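Local atomic coordinates of 3-ketosteroid-delta4-5alpha-dehydrogenase (Rhodococcus jostii, PDB entry 4AT2), a protein that uses bound FAD to dehydrogenate 3-ketosteroids, introducing the delta4 double bond of the A ring during bacterial steroid catabolism. Residues A[87-95]-A[128-139]. Sequence-based numbering, arbitrary orientation.
Sequences IYLGGGTPL and YCEGSVEHYNWL
Tyr136 and Leu89 meet where, in the FAD-binding domain, strand 87-88, an outer strand of the three-stranded antiparallel sheet with 185-186 and 164-165, leads through the glycine-rich loop 89-93 into helix 94-98 and lies against helix 132-141. Leu89 crosses Tyr136 at about a right angle and sets CD1 at the ring's edge, in plane, 3.9 Å from Tyr136 CD1. Its other methyl, CD2, meets the edge of the His135 imidazole, whose NE2 is hydrogen-bonded to Ser496 OG. Tyr136 holds its CG anti to the backbone N (chi1 174°), which carries the phenol along residues 93-95: Thr93 CB stands over one face, offset toward the rim, Pro94 slides past in the opposite direction with CD 3.6 Å from Tyr136 CD2, and Leu95 CB reaches the hydroxyl end. Cutting Tyr136 back to an alanine removes the ring and is likely to open a gap beside Thr93 and Pro94 and to leave Leu89 CD1 without its aromatic neighbour. Val133 CG2 presses on the glycine loop, 3.5 Å from Gly90 O. Nearer the flavin, Ile87 and Leu139 touch tip to tip through their CD1 methyls, and Leu204 of helix 202-214 packs against both. Two hydrogen bonds tie the strand end and the start of the loop to residues 128-139. Ser132 OG accepts the Gly90 N-H at 3.0 Å, nearly straight at 162°. Tyr128 OH donates to Tyr88 O at 2.6 Å, tilted 16° from the carbonyl plane, and that oxygen lies at the edge of the Tyr128 ring.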
# COMPACT_ATOMS: atom_id res chain seq x y z
N ILE A 87 6.54 4.37 -24.42
CA ILE A 87 5.38 5.22 -24.22
C ILE A 87 4.18 4.29 -24.43
O ILE A 87 4.05 3.70 -25.51
CB ILE A 87 5.33 6.39 -25.22
CG1 ILE A 87 6.70 7.08 -25.35
CG2 ILE A 87 4.25 7.39 -24.80
CD1 ILE A 87 6.76 8.13 -26.44
N TYR A 88 3.36 4.13 -23.39
CA TYR A 88 2.27 3.16 -23.40
C TYR A 88 1.06 3.70 -24.18
O TYR A 88 0.28 4.48 -23.66
CB TYR A 88 1.88 2.75 -21.97
CG TYR A 88 1.10 1.46 -21.96
CD1 TYR A 88 1.76 0.23 -21.90
CD2 TYR A 88 -0.30 1.46 -22.08
CE1 TYR A 88 1.06 -0.96 -21.94
CE2 TYR A 88 -1.02 0.27 -22.12
CZ TYR A 88 -0.33 -0.93 -22.06
OH TYR A 88 -1.02 -2.11 -22.12
N LEU A 89 0.92 3.27 -25.43
CA LEU A 89 -0.11 3.81 -26.32
C LEU A 89 -0.79 2.69 -27.07
O LEU A 89 -0.20 1.64 -27.28
CB LEU A 89 0.52 4.79 -27.31
CG LEU A 89 1.30 5.96 -26.71
CD1 LEU A 89 2.03 6.69 -27.82
CD2 LEU A 89 0.37 6.92 -25.96
N GLY A 90 -2.04 2.90 -27.48
CA GLY A 90 -2.76 1.84 -28.17
C GLY A 90 -4.11 2.31 -28.66
O GLY A 90 -4.33 3.51 -28.85
N GLY A 91 -4.98 1.33 -28.88
CA GLY A 91 -6.32 1.58 -29.41
C GLY A 91 -6.37 1.64 -30.93
O GLY A 91 -7.39 2.06 -31.50
N GLY A 92 -5.27 1.26 -31.57
CA GLY A 92 -5.17 1.29 -33.03
C GLY A 92 -4.29 2.40 -33.59
O GLY A 92 -4.70 3.12 -34.49
N THR A 93 -3.08 2.55 -33.06
CA THR A 93 -2.18 3.60 -33.56
C THR A 93 -1.71 3.23 -34.97
O THR A 93 -1.74 2.05 -35.34
CB THR A 93 -0.95 3.79 -32.67
OG1 THR A 93 -0.14 2.61 -32.72
CG2 THR A 93 -1.37 4.05 -31.22
N PRO A 94 -1.24 4.22 -35.75
CA PRO A 94 -0.65 3.88 -37.04
C PRO A 94 0.52 2.88 -36.91
O PRO A 94 0.74 2.08 -37.82
CB PRO A 94 -0.16 5.22 -37.56
CG PRO A 94 -1.15 6.19 -37.00
CD PRO A 94 -1.40 5.69 -35.60
N LEU A 95 1.25 2.94 -35.80
CA LEU A 95 2.36 2.00 -35.59
C LEU A 95 1.84 0.57 -35.39
O LEU A 95 2.34 -0.38 -36.01
CB LEU A 95 3.21 2.43 -34.39
CG LEU A 95 4.71 2.15 -34.48
CD1 LEU A 95 5.35 2.41 -33.12
CD2 LEU A 95 5.10 0.77 -34.96
N TYR A 128 -7.61 8.17 -20.97
CA TYR A 128 -6.30 7.91 -21.56
C TYR A 128 -6.42 7.01 -22.79
O TYR A 128 -5.75 7.23 -23.81
CB TYR A 128 -5.42 7.24 -20.50
CG TYR A 128 -3.98 7.02 -20.89
CD1 TYR A 128 -3.05 8.06 -20.82
CD2 TYR A 128 -3.54 5.76 -21.28
CE1 TYR A 128 -1.71 7.84 -21.15
CE2 TYR A 128 -2.22 5.53 -21.61
CZ TYR A 128 -1.31 6.57 -21.55
OH TYR A 128 -0.00 6.34 -21.88
N CYS A 129 -7.28 6.00 -22.70
CA CYS A 129 -7.43 5.05 -23.81
C CYS A 129 -8.16 5.67 -25.00
O CYS A 129 -7.77 5.47 -26.16
CB CYS A 129 -8.17 3.79 -23.34
SG CYS A 129 -7.14 2.81 -22.23
N GLU A 130 -9.22 6.43 -24.72
CA GLU A 130 -9.99 7.05 -25.79
C GLU A 130 -9.17 8.09 -26.56
O GLU A 130 -9.42 8.32 -27.75
CB GLU A 130 -11.28 7.66 -25.25
CG GLU A 130 -12.29 6.63 -24.74
CD GLU A 130 -12.81 5.67 -25.81
OE1 GLU A 130 -12.88 6.03 -27.01
OE2 GLU A 130 -13.19 4.53 -25.44
N GLY A 131 -8.20 8.71 -25.89
CA GLY A 131 -7.36 9.73 -26.52
C GLY A 131 -6.00 9.23 -27.01
O GLY A 131 -5.17 10.03 -27.45
N SER A 132 -5.78 7.91 -26.95
CA SER A 132 -4.42 7.37 -27.17
C SER A 132 -3.89 7.53 -28.60
O SER A 132 -2.75 7.96 -28.81
CB SER A 132 -4.33 5.91 -26.72
OG SER A 132 -2.97 5.55 -26.48
N VAL A 133 -4.72 7.18 -29.58
CA VAL A 133 -4.31 7.34 -30.98
C VAL A 133 -4.05 8.81 -31.32
O VAL A 133 -3.04 9.12 -31.96
CB VAL A 133 -5.35 6.68 -31.93
CG1 VAL A 133 -5.04 6.98 -33.40
CG2 VAL A 133 -5.39 5.18 -31.69
N GLU A 134 -4.92 9.71 -30.87
CA GLU A 134 -4.71 11.15 -31.07
C GLU A 134 -3.37 11.58 -30.46
O GLU A 134 -2.63 12.37 -31.05
CB GLU A 134 -5.86 11.98 -30.48
CG GLU A 134 -5.81 13.48 -30.80
CD GLU A 134 -4.84 14.28 -29.93
OE1 GLU A 134 -4.44 13.77 -28.87
OE2 GLU A 134 -4.48 15.42 -30.31
N HIS A 135 -3.06 11.02 -29.29
CA HIS A 135 -1.83 11.39 -28.60
C HIS A 135 -0.60 10.89 -29.32
O HIS A 135 0.39 11.61 -29.42
CB HIS A 135 -1.89 10.94 -27.14
CG HIS A 135 -0.73 11.41 -26.31
ND1 HIS A 135 -0.42 12.72 -26.17
CD2 HIS A 135 0.20 10.71 -25.56
CE1 HIS A 135 0.66 12.84 -25.38
NE2 HIS A 135 1.04 11.60 -25.01
N TYR A 136 -0.66 9.67 -29.86
CA TYR A 136 0.44 9.14 -30.67
C TYR A 136 0.69 10.09 -31.84
O TYR A 136 1.82 10.47 -32.11
CB TYR A 136 0.14 7.74 -31.21
CG TYR A 136 1.20 7.24 -32.17
CD1 TYR A 136 2.38 6.66 -31.70
CD2 TYR A 136 1.03 7.37 -33.55
CE1 TYR A 136 3.37 6.22 -32.59
CE2 TYR A 136 2.01 6.94 -34.44
CZ TYR A 136 3.17 6.36 -33.96
OH TYR A 136 4.14 5.93 -34.84
N ASN A 137 -0.38 10.46 -32.53
CA ASN A 137 -0.31 11.35 -33.68
C ASN A 137 0.24 12.73 -33.31
O ASN A 137 0.99 13.34 -34.07
CB ASN A 137 -1.68 11.46 -34.35
CG ASN A 137 -2.10 10.16 -35.01
OD1 ASN A 137 -1.25 9.34 -35.38
ND2 ASN A 137 -3.41 9.95 -35.15
N TRP A 138 -0.15 13.21 -32.13
CA TRP A 138 0.33 14.47 -31.59
C TRP A 138 1.83 14.43 -31.38
O TRP A 138 2.53 15.38 -31.75
CB TRP A 138 -0.42 14.75 -30.29
CG TRP A 138 -0.15 16.11 -29.70
CD1 TRP A 138 -0.87 17.28 -29.89
CD2 TRP A 138 0.92 16.46 -28.77
NE1 TRP A 138 -0.34 18.31 -29.16
CE2 TRP A 138 0.74 17.88 -28.47
CE3 TRP A 138 1.96 15.76 -28.17
CZ2 TRP A 138 1.59 18.55 -27.60
CZ3 TRP A 138 2.82 16.46 -27.30
CH2 TRP A 138 2.63 17.81 -27.02
N LEU A 139 2.34 13.34 -30.83
CA LEU A 139 3.79 13.17 -30.64
C LEU A 139 4.53 13.14 -31.97
O LEU A 139 5.57 13.80 -32.13
CB LEU A 139 4.09 11.89 -29.85
CG LEU A 139 3.57 11.91 -28.41
CD1 LEU A 139 3.63 10.49 -27.81
CD2 LEU A 139 4.36 12.91 -27.57